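Local coordinates for NIPSNAP domain-containing protein (Burkholderia xenovorans, PDB 5KAK) that is of unknown function but belongs to the NipSnap family, and its fold is consistent with the dimeric alpha/beta barrel clan, at residues 9-14 against 60-65; 24-29 against 94-99; 39-44 against 75-80. One frame throughout, in Å; residues are numbered along the deposited sequence. Where two conformers were deposited one is given.

Contact 1 lies in the buried sheet, where two antiparallel strands share regular backbone hydrogen bonds and a polar network. Contacts 2 and 3 are smaller, partly buried and held by van der Waals contacts, mostly of apolar side chains, with no hydrogen bond across. Both use helix 23-42: contact 2 takes its early turns against the entry to strand 96-106, and contact 3 takes its C-terminal turn against helix 68-80. Contacts 1 and 3 meet directly, since Leu42 packs on Trp63 and Tyr65. Contact 1 touches contact 2 through Arg14 and Met99, on the neighbouring strands 10-18 and 96-106. Contacts 2 and 3 do not touch, their centres lying about 19 Å apart.

Contact 1: residues 9-14 against 60-65; sequences MIVEER and VHLWGY
Glu12 OE2 reaches Tyr65 OH across the two strands through water 1, which donates to the carboxylate at 2.6 Å from OE2. The same oxygen forms a salt bridge with Arg71, while Glu12 OE1 accepts from Asn101 and, in a second salt bridge, from Arg14 NH1 at 2.8 Å. OE1 lies in the guanidinium plane of Arg14, but the donor approaches from above the carboxylate plane. Glu12 is extended, with CG anti to the backbone N (chi1 -177°), a shape that suits an acid serving several partners well away from its strand.

Arg14 and His61 touch directly. Arg14 CB sits over one face of the imidazole, 3.6 Å from the ring centroid and shifted toward the rim near CE1, a CH-pi contact. At the edge of that ring, His61 ND1 accepts from Trp63 NE1 at 3.0 Å, the two rings each holding the other's nitrogen in plane. The indole N-H and the imidazole nitrogen thus satisfy each other on the helix-covered face of the sheet.

The backbones run antiparallel. Ile10-Tyr65, Glu12-Trp63 and Arg14-His61 are hydrogen-bonded pairs; Arg14 N to His61 O, at 2.8 Å, is almost straight at the hydrogen (177°). On the other face, Val11 CG1 touches Leu62 CD2 at 4.0 Å, and Glu13 lies alongside Leu62, both pointing the same way, with its methylene CG against CD1.

Strand 10-18 continues the sheet to 96-106, and strand 58-65 continues it to 45-51. The face with Trp63 and Tyr65 is covered by helices 23-42 and 68-80, whereas the face with Val11 and Leu62 packs on Phe49 of a second subunit, where Glu13 lies close to Glu13 of that second subunit, two like charges.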
loop_
_atom_site.group_PDB
_atom_site.type_symbol
_atom_site.label_atom_id
_atom_site.label_comp_id
_atom_site.label_asym_id
_atom_site.label_seq_id
_atom_site.Cartn_x
_atom_site.Cartn_y
_atom_site.Cartn_z
ATOM N N MET E 9 -18.163 -3.981 -24.762
ATOM C CA MET E 9 -17.179 -4.995 -24.395
ATOM C C MET E 9 -16.440 -4.605 -23.116
ATOM O O MET E 9 -16.101 -3.440 -22.907
ATOM C CB MET E 9 -16.183 -5.181 -25.541
ATOM C CG MET E 9 -14.763 -5.491 -25.097
ATOM S SD MET E 9 -13.592 -5.331 -26.455
ATOM C CE MET E 9 -12.071 -5.784 -25.639
ATOM N N ILE E 10 -16.187 -5.590 -22.254
ATOM C CA ILE E 10 -15.460 -5.365 -21.014
ATOM C C ILE E 10 -14.325 -6.378 -20.917
ATOM O O ILE E 10 -14.365 -7.455 -21.515
ATOM C CB ILE E 10 -16.375 -5.473 -19.778
ATOM C CG1 ILE E 10 -16.764 -6.936 -19.553
ATOM C CG2 ILE E 10 -17.614 -4.597 -19.948
ATOM C CD1 ILE E 10 -17.266 -7.244 -18.172
ATOM N N VAL E 11 -13.303 -6.023 -20.142
ATOM C CA VAL E 11 -12.169 -6.906 -19.892
ATOM C C VAL E 11 -11.982 -7.019 -18.390
ATOM O O VAL E 11 -11.898 -6.003 -17.696
ATOM C CB VAL E 11 -10.881 -6.385 -20.561
ATOM C CG1 VAL E 11 -9.661 -7.158 -20.082
ATOM C CG2 VAL E 11 -11.025 -6.454 -22.095
ATOM N N GLU E 12 -11.899 -8.245 -17.883
ATOM C CA GLU E 12 -11.589 -8.446 -16.475
ATOM C C GLU E 12 -10.115 -8.787 -16.340
ATOM O O GLU E 12 -9.640 -9.741 -16.963
ATOM C CB GLU E 12 -12.432 -9.561 -15.857
ATOM C CG GLU E 12 -12.168 -9.744 -14.358
ATOM C CD GLU E 12 -12.986 -10.885 -13.747
ATOM O OE1 GLU E 12 -12.985 -11.034 -12.512
ATOM O OE2 GLU E 12 -13.658 -11.616 -14.496
ATOM N N GLU E 13 -9.398 -8.000 -15.547
ATOM C CA GLU E 13 -8.024 -8.316 -15.181
ATOM C C GLU E 13 -8.037 -8.955 -13.800
ATOM O O GLU E 13 -8.606 -8.396 -12.861
ATOM C CB GLU E 13 -7.144 -7.067 -15.193
ATOM C CG GLU E 13 -5.701 -7.396 -14.872
ATOM C CD GLU E 13 -4.755 -6.229 -15.077
ATOM O OE1 GLU E 13 -5.197 -5.057 -15.061
ATOM O OE2 GLU E 13 -3.553 -6.501 -15.250
ATOM N N ARG E 14 -7.466 -10.154 -13.687
ATOM C CA ARG E 14 -7.361 -10.838 -12.410
ATOM C C ARG E 14 -5.886 -10.948 -12.053
ATOM O O ARG E 14 -5.056 -11.285 -12.905
ATOM C CB ARG E 14 -8.045 -12.220 -12.456
ATOM C CG ARG E 14 -9.545 -12.087 -12.720
ATOM C CD ARG E 14 -10.224 -13.437 -12.766
ATOM N NE ARG E 14 -10.257 -14.111 -11.472
ATOM C CZ ARG E 14 -11.184 -13.902 -10.533
ATOM N NH1 ARG E 14 -12.146 -13.013 -10.718
ATOM N NH2 ARG E 14 -11.156 -14.595 -9.403
ATOM N N VAL E 60 -1.045 -12.770 -13.663
ATOM C CA VAL E 60 -1.899 -11.721 -14.206
ATOM C C VAL E 60 -2.615 -12.293 -15.421
ATOM O O VAL E 60 -1.959 -12.722 -16.375
ATOM C CB VAL E 60 -1.083 -10.478 -14.597
ATOM C CG1 VAL E 60 -1.961 -9.439 -15.287
ATOM C CG2 VAL E 60 -0.409 -9.880 -13.390
ATOM N N HIS E 61 -3.955 -12.301 -15.395
ATOM C CA HIS E 61 -4.684 -12.842 -16.541
ATOM C C HIS E 61 -5.854 -11.938 -16.902
ATOM O O HIS E 61 -6.528 -11.383 -16.028
ATOM C CB HIS E 61 -5.141 -14.333 -16.325
ATOM C CG HIS E 61 -5.672 -14.658 -14.960
ATOM N ND1 HIS E 61 -6.949 -15.136 -14.756
ATOM C CD2 HIS E 61 -5.081 -14.639 -13.740
ATOM C CE1 HIS E 61 -7.136 -15.365 -13.468
ATOM N NE2 HIS E 61 -6.015 -15.078 -12.829
ATOM N N LEU E 62 -6.069 -11.761 -18.203
ATOM C CA LEU E 62 -7.102 -10.866 -18.716
ATOM C C LEU E 62 -8.063 -11.658 -19.583
ATOM O O LEU E 62 -7.636 -12.312 -20.541
ATOM C CB LEU E 62 -6.503 -9.728 -19.536
ATOM C CG LEU E 62 -5.774 -8.610 -18.813
ATOM C CD1 LEU E 62 -4.434 -9.073 -18.310
ATOM C CD2 LEU E 62 -5.638 -7.394 -19.725
ATOM N N TRP E 63 -9.348 -11.545 -19.272
ATOM C CA TRP E 63 -10.437 -12.215 -19.975
ATOM C C TRP E 63 -11.398 -11.192 -20.575
ATOM O O TRP E 63 -11.815 -10.246 -19.893
ATOM C CB TRP E 63 -11.195 -13.114 -19.013
ATOM C CG TRP E 63 -10.335 -14.168 -18.418
ATOM C CD1 TRP E 63 -9.584 -14.073 -17.289
ATOM C CD2 TRP E 63 -10.144 -15.487 -18.928
ATOM N NE1 TRP E 63 -8.934 -15.267 -17.055
ATOM C CE2 TRP E 63 -9.261 -16.150 -18.054
ATOM C CE3 TRP E 63 -10.635 -16.176 -20.047
ATOM C CZ2 TRP E 63 -8.853 -17.468 -18.263
ATOM C CZ3 TRP E 63 -10.242 -17.487 -20.250
ATOM C CH2 TRP E 63 -9.358 -18.122 -19.363
ATOM N N GLY E 64 -11.778 -11.406 -21.830
ATOM C CA GLY E 64 -12.677 -10.505 -22.532
ATOM C C GLY E 64 -14.095 -11.047 -22.576
ATOM O O GLY E 64 -14.309 -12.248 -22.729
ATOM N N TYR E 65 -15.062 -10.136 -22.459
ATOM C CA TYR E 65 -16.474 -10.474 -22.453
ATOM C C TYR E 65 -17.204 -9.457 -23.322
ATOM O O TYR E 65 -16.761 -8.316 -23.471
ATOM C CB TYR E 65 -17.037 -10.489 -21.020
ATOM C CG TYR E 65 -16.394 -11.550 -20.152
ATOM C CD1 TYR E 65 -16.814 -12.867 -20.236
ATOM C CD2 TYR E 65 -15.372 -11.237 -19.268
ATOM C CE1 TYR E 65 -16.243 -13.843 -19.460
ATOM C CE2 TYR E 65 -14.785 -12.219 -18.476
ATOM C CZ TYR E 65 -15.239 -13.524 -18.587
ATOM O OH TYR E 65 -14.679 -14.525 -17.828
HETATM O O HOH W 1 -13.407 -13.945 -15.677
#

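Contact 2: residues 24-29 against 94-99; sequences REFAQH and PLLVRM
Leu95 meets helix 23-42 with both methyls, CD1 at Phe26 and CD2 at Glu25. CD1 lies 3.7 Å from Phe26 N and 4.0 Å from Phe26 CB, touching the helix backbone as well as the side chain; it also comes near the edge of the His29 ring. CD2 instead meets the carboxylate end of Glu25, 3.9 Å from OE1, the two side chains crossing at about a right angle. A branched leucine suits this place because each methyl can serve a different neighbour.

The acid it touches is steadied within its own helix: His29 NE2 donates to Glu25 OE2 at 2.8 Å, with the oxygen using its anti lone pair and lying close to the imidazole plane. The two residues are one helical turn apart, so the bond runs along the helix surface.

Leu96 makes a lighter contact, its CD2 standing near the plane at the edge of the Phe26 ring, 4.5 Å from CE2. The Phe26 ring also stacks with Phe30 and packs on Leu18 and Ile92. Farther on, Val97 and Arg98 both face Asp17 on strand 10-18, a classic beta bulge.

Helix 23-42 thus rests against the 3-10 turn leading into strand 96-106, in a ferredoxin-like topology with an additional helix, 82-92, in the second crossover, consistent with the dimeric alpha/beta barrel clan.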
loop_
_atom_site.group_PDB
_atom_site.type_symbol
_atom_site.label_atom_id
_atom_site.label_comp_id
_atom_site.label_asym_id
_atom_site.label_seq_id
_atom_site.Cartn_x
_atom_site.Cartn_y
_atom_site.Cartn_z
ATOM N N ARG E 24 5.677 -21.328 -10.887
ATOM C CA ARG E 24 6.053 -22.437 -11.760
ATOM C C ARG E 24 5.028 -23.564 -11.676
ATOM O O ARG E 24 4.524 -24.043 -12.700
ATOM C CB ARG E 24 7.455 -22.943 -11.400
ATOM N N GLU E 25 4.688 -23.980 -10.455
ATOM C CA GLU E 25 3.676 -25.013 -10.282
ATOM C C GLU E 25 2.315 -24.552 -10.782
ATOM O O GLU E 25 1.575 -25.338 -11.392
ATOM C CB GLU E 25 3.574 -25.422 -8.819
ATOM C CG GLU E 25 2.795 -26.712 -8.651
ATOM C CD GLU E 25 2.612 -27.110 -7.209
ATOM O OE1 GLU E 25 3.517 -26.830 -6.392
ATOM O OE2 GLU E 25 1.558 -27.707 -6.897
ATOM N N PHE E 26 1.952 -23.296 -10.489
ATOM C CA PHE E 26 0.698 -22.719 -10.972
ATOM C C PHE E 26 0.598 -22.852 -12.491
ATOM O O PHE E 26 -0.386 -23.392 -13.021
ATOM C CB PHE E 26 0.615 -21.253 -10.523
ATOM C CG PHE E 26 -0.709 -20.587 -10.797
ATOM C CD1 PHE E 26 -1.032 -20.176 -12.070
ATOM C CD2 PHE E 26 -1.617 -20.337 -9.765
ATOM C CE1 PHE E 26 -2.233 -19.555 -12.329
ATOM C CE2 PHE E 26 -2.816 -19.713 -10.012
ATOM C CZ PHE E 26 -3.132 -19.316 -11.291
ATOM N N ALA E 27 1.642 -22.412 -13.199
ATOM C CA ALA E 27 1.680 -22.526 -14.656
ATOM C C ALA E 27 1.609 -23.977 -15.108
ATOM O O ALA E 27 0.915 -24.297 -16.081
ATOM C CB ALA E 27 2.951 -21.866 -15.195
ATOM N N GLN E 28 2.344 -24.867 -14.437
ATOM C CA GLN E 28 2.283 -26.283 -14.769
ATOM C C GLN E 28 0.861 -26.807 -14.662
ATOM O O GLN E 28 0.387 -27.535 -15.540
ATOM C CB GLN E 28 3.214 -27.079 -13.854
ATOM C CG GLN E 28 4.686 -26.990 -14.226
ATOM C CD GLN E 28 5.557 -27.885 -13.349
ATOM O OE1 GLN E 28 5.163 -28.270 -12.244
ATOM N NE2 GLN E 28 6.749 -28.222 -13.844
ATOM N N HIS E 29 0.164 -26.470 -13.575
ATOM C CA HIS E 29 -1.171 -27.023 -13.389
ATOM C C HIS E 29 -2.107 -26.534 -14.480
ATOM O O HIS E 29 -2.921 -27.307 -15.001
ATOM C CB HIS E 29 -1.717 -26.652 -12.010
ATOM C CG HIS E 29 -1.101 -27.429 -10.885
ATOM N ND1 HIS E 29 -1.118 -28.805 -10.830
ATOM C CD2 HIS E 29 -0.462 -27.016 -9.765
ATOM C CE1 HIS E 29 -0.509 -29.208 -9.729
ATOM N NE2 HIS E 29 -0.102 -28.139 -9.066
ATOM N N PRO E 94 -3.794 -24.240 -2.679
ATOM C CA PRO E 94 -2.625 -24.163 -1.784
ATOM C C PRO E 94 -1.567 -23.152 -2.202
ATOM O O PRO E 94 -0.675 -22.852 -1.390
ATOM C CB PRO E 94 -2.055 -25.584 -1.824
ATOM C CG PRO E 94 -3.182 -26.438 -2.321
ATOM C CD PRO E 94 -3.929 -25.587 -3.268
ATOM N N LEU E 95 -1.623 -22.623 -3.421
ATOM C CA LEU E 95 -0.618 -21.684 -3.894
ATOM C C LEU E 95 -1.054 -20.242 -3.744
ATOM O O LEU E 95 -0.222 -19.344 -3.930
ATOM C CB LEU E 95 -0.276 -21.947 -5.366
ATOM C CG LEU E 95 0.060 -23.374 -5.796
ATOM C CD1 LEU E 95 0.075 -23.505 -7.321
ATOM C CD2 LEU E 95 1.406 -23.784 -5.226
ATOM N N LEU E 96 -2.319 -20.007 -3.390
ATOM C CA LEU E 96 -2.882 -18.660 -3.357
ATOM C C LEU E 96 -2.576 -17.953 -2.042
ATOM O O LEU E 96 -2.573 -18.566 -0.968
ATOM C CB LEU E 96 -4.394 -18.727 -3.559
ATOM C CG LEU E 96 -4.841 -19.360 -4.870
ATOM C CD1 LEU E 96 -6.358 -19.541 -4.891
ATOM C CD2 LEU E 96 -4.394 -18.474 -6.005
ATOM N N VAL E 97 -2.257 -16.662 -2.148
ATOM C CA VAL E 97 -2.088 -15.782 -0.998
ATOM C C VAL E 97 -3.087 -14.634 -1.026
ATOM O O VAL E 97 -3.704 -14.310 0.002
ATOM C CB VAL E 97 -0.639 -15.243 -0.913
ATOM C CG1 VAL E 97 -0.536 -14.138 0.116
ATOM C CG2 VAL E 97 0.343 -16.371 -0.595
ATOM N N ARG E 98 -3.279 -14.020 -2.186
ATOM C CA ARG E 98 -4.136 -12.846 -2.313
ATOM C C ARG E 98 -4.665 -12.770 -3.734
ATOM O O ARG E 98 -3.948 -13.102 -4.685
ATOM C CB ARG E 98 -3.349 -11.581 -1.961
ATOM C CG ARG E 98 -4.083 -10.269 -2.128
ATOM C CD ARG E 98 -3.154 -9.127 -1.749
ATOM N NE ARG E 98 -2.614 -9.308 -0.401
ATOM C CZ ARG E 98 -1.394 -9.770 -0.126
ATOM N NH1 ARG E 98 -0.559 -10.102 -1.105
ATOM N NH2 ARG E 98 -1.011 -9.910 1.135
ATOM N N MET E 99 -5.914 -12.324 -3.873
ATOM C CA MET E 99 -6.550 -12.203 -5.174
ATOM C C MET E 99 -7.200 -10.831 -5.278
ATOM O O MET E 99 -7.799 -10.350 -4.309
ATOM C CB MET E 99 -7.587 -13.314 -5.386
ATOM C CG MET E 99 -7.000 -14.718 -5.205
ATOM S SD MET E 99 -8.268 -15.971 -4.953
ATOM C CE MET E 99 -9.279 -15.701 -6.392
#

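Contact 3: residues 39-44 against 75-80; sequences RPVLGR and RAILLA
Val41 and Leu42 carry the apolar contact with helix 68-80. Val41 CG1, anti to its backbone N (chi1 -178°), lodges between two neighbouring residues, 3.8 Å from Ile77 CG2 and 3.9 Å from Leu78 CB. It also lies 3.8 Å from Leu78 N; a short beta-branched side chain suits this close approach, where the CA atoms of Val41 and Leu78 are 6.2 Å apart. Leu42 crosses Leu78 at about a right angle, its CD1 4.0 Å from Leu78 CD2; here the longer leucines meet through their terminal methyls. Arg75 joins this group through its aliphatic part: CG lies 4.0 Å from Leu42 CD2.

No hydrogen bond joins the two segments. Gly43 N to Arg39 O, at 2.9 Å, closes the last turn, after which Gly43 turns off with positive phi (114°); a beta carbon there would press on Leu42 O, which explains the glycine. Val41 O takes a bond from Arg74 of helix 68-80, and Arg44 forms a salt bridge with Glu66.

The two helices lie together on one face of the sheet: Leu42 rests on Trp63 and Tyr65 of strand 58-65, and Arg75 also packs on Tyr65, while Arg44 bonds through its backbone to Gly64.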
loop_
_atom_site.group_PDB
_atom_site.type_symbol
_atom_site.label_atom_id
_atom_site.label_comp_id
_atom_site.label_asym_id
_atom_site.label_seq_id
_atom_site.Cartn_x
_atom_site.Cartn_y
_atom_site.Cartn_z
ATOM N N ARG E 39 -10.716 -22.153 -20.163
ATOM C CA ARG E 39 -10.804 -21.332 -21.367
ATOM C C ARG E 39 -12.055 -21.590 -22.199
ATOM O O ARG E 39 -12.655 -20.608 -22.669
ATOM C CB ARG E 39 -9.543 -21.512 -22.222
ATOM C CG ARG E 39 -9.530 -20.616 -23.461
ATOM C CD ARG E 39 -8.125 -20.411 -23.989
ATOM N NE ARG E 39 -7.334 -21.630 -23.903
ATOM C CZ ARG E 39 -6.045 -21.707 -24.219
ATOM N NH1 ARG E 39 -5.403 -20.635 -24.656
ATOM N NH2 ARG E 39 -5.401 -22.860 -24.102
ATOM N N PRO E 40 -12.506 -22.828 -22.426
ATOM C CA PRO E 40 -13.720 -22.991 -23.244
ATOM C C PRO E 40 -14.952 -22.375 -22.609
ATOM O O PRO E 40 -15.860 -21.945 -23.332
ATOM C CB PRO E 40 -13.868 -24.514 -23.373
ATOM C CG PRO E 40 -12.535 -25.082 -22.976
ATOM C CD PRO E 40 -11.972 -24.128 -21.980
ATOM N N VAL E 41 -15.025 -22.340 -21.280
ATOM C CA VAL E 41 -16.200 -21.799 -20.606
ATOM C C VAL E 41 -16.179 -20.274 -20.636
ATOM O O VAL E 41 -17.166 -19.616 -21.014
ATOM C CB VAL E 41 -16.267 -22.338 -19.165
ATOM C CG1 VAL E 41 -17.501 -21.830 -18.453
ATOM C CG2 VAL E 41 -16.235 -23.881 -19.169
ATOM N N LEU E 42 -15.043 -19.687 -20.252
ATOM C CA LEU E 42 -14.975 -18.231 -20.171
ATOM C C LEU E 42 -14.920 -17.605 -21.560
ATOM O O LEU E 42 -15.565 -16.581 -21.809
ATOM C CB LEU E 42 -13.782 -17.810 -19.315
ATOM C CG LEU E 42 -13.952 -18.198 -17.843
ATOM C CD1 LEU E 42 -12.917 -17.514 -16.924
ATOM C CD2 LEU E 42 -15.387 -17.926 -17.369
ATOM N N GLY E 43 -14.154 -18.186 -22.475
ATOM C CA GLY E 43 -14.317 -17.804 -23.863
ATOM C C GLY E 43 -13.157 -17.096 -24.527
ATOM O O GLY E 43 -12.692 -17.527 -25.587
ATOM N N ARG E 44 -12.673 -16.001 -23.924
ATOM C CA ARG E 44 -11.793 -15.057 -24.616
ATOM C C ARG E 44 -10.606 -14.692 -23.729
ATOM O O ARG E 44 -10.595 -13.640 -23.086
ATOM C CB ARG E 44 -12.581 -13.822 -25.048
ATOM C CG ARG E 44 -13.764 -14.152 -25.971
ATOM C CD ARG E 44 -14.511 -12.895 -26.322
ATOM N NE ARG E 44 -15.506 -13.085 -27.369
ATOM C CZ ARG E 44 -16.786 -13.337 -27.142
ATOM N NH1 ARG E 44 -17.231 -13.451 -25.896
ATOM N NH2 ARG E 44 -17.621 -13.467 -28.165
ATOM N N ARG E 75 -19.103 -16.967 -16.051
ATOM C CA ARG E 75 -18.456 -17.251 -14.776
ATOM C C ARG E 75 -19.339 -18.110 -13.878
ATOM O O ARG E 75 -18.829 -18.969 -13.149
ATOM C CB ARG E 75 -18.051 -15.951 -14.079
ATOM C CG ARG E 75 -16.810 -15.299 -14.692
ATOM C CD ARG E 75 -16.276 -14.148 -13.838
ATOM N NE ARG E 75 -15.952 -14.587 -12.483
ATOM C CZ ARG E 75 -14.812 -15.176 -12.143
ATOM N NH1 ARG E 75 -13.873 -15.389 -13.053
ATOM N NH2 ARG E 75 -14.618 -15.552 -10.887
ATOM N N ALA E 76 -20.661 -17.926 -13.935
ATOM C CA ALA E 76 -21.536 -18.759 -13.117
ATOM C C ALA E 76 -21.450 -20.223 -13.541
ATOM O O ALA E 76 -21.416 -21.124 -12.691
ATOM C CB ALA E 76 -22.976 -18.254 -13.206
ATOM N N ILE E 77 -21.412 -20.471 -14.853
ATOM C CA ILE E 77 -21.249 -21.828 -15.367
ATOM C C ILE E 77 -19.936 -22.434 -14.884
ATOM O O ILE E 77 -19.892 -23.600 -14.470
ATOM C CB ILE E 77 -21.331 -21.828 -16.905
ATOM C CG1 ILE E 77 -22.738 -21.452 -17.367
ATOM C CG2 ILE E 77 -20.891 -23.176 -17.464
ATOM C CD1 ILE E 77 -22.861 -21.320 -18.865
ATOM N N LEU E 78 -18.844 -21.664 -14.945
ATOM C CA LEU E 78 -17.549 -22.192 -14.519
ATOM C C LEU E 78 -17.561 -22.557 -13.038
ATOM O O LEU E 78 -17.170 -23.667 -12.655
ATOM C CB LEU E 78 -16.440 -21.179 -14.809
ATOM C CG LEU E 78 -15.017 -21.641 -14.454
ATOM C CD1 LEU E 78 -14.522 -22.761 -15.379
ATOM C CD2 LEU E 78 -14.072 -20.450 -14.479
ATOM N N LEU E 79 -18.021 -21.632 -12.192
ATOM C CA LEU E 79 -18.024 -21.860 -10.749
ATOM C C LEU E 79 -18.873 -23.059 -10.358
ATOM O O LEU E 79 -18.586 -23.713 -9.350
ATOM C CB LEU E 79 -18.516 -20.609 -10.019
ATOM N N ALA E 80 -19.909 -23.370 -11.138
ATOM C CA ALA E 80 -20.767 -24.505 -10.818
ATOM C C ALA E 80 -20.155 -25.843 -11.207
ATOM O O ALA E 80 -20.628 -26.878 -10.730
ATOM C CB ALA E 80 -22.128 -24.355 -11.506
#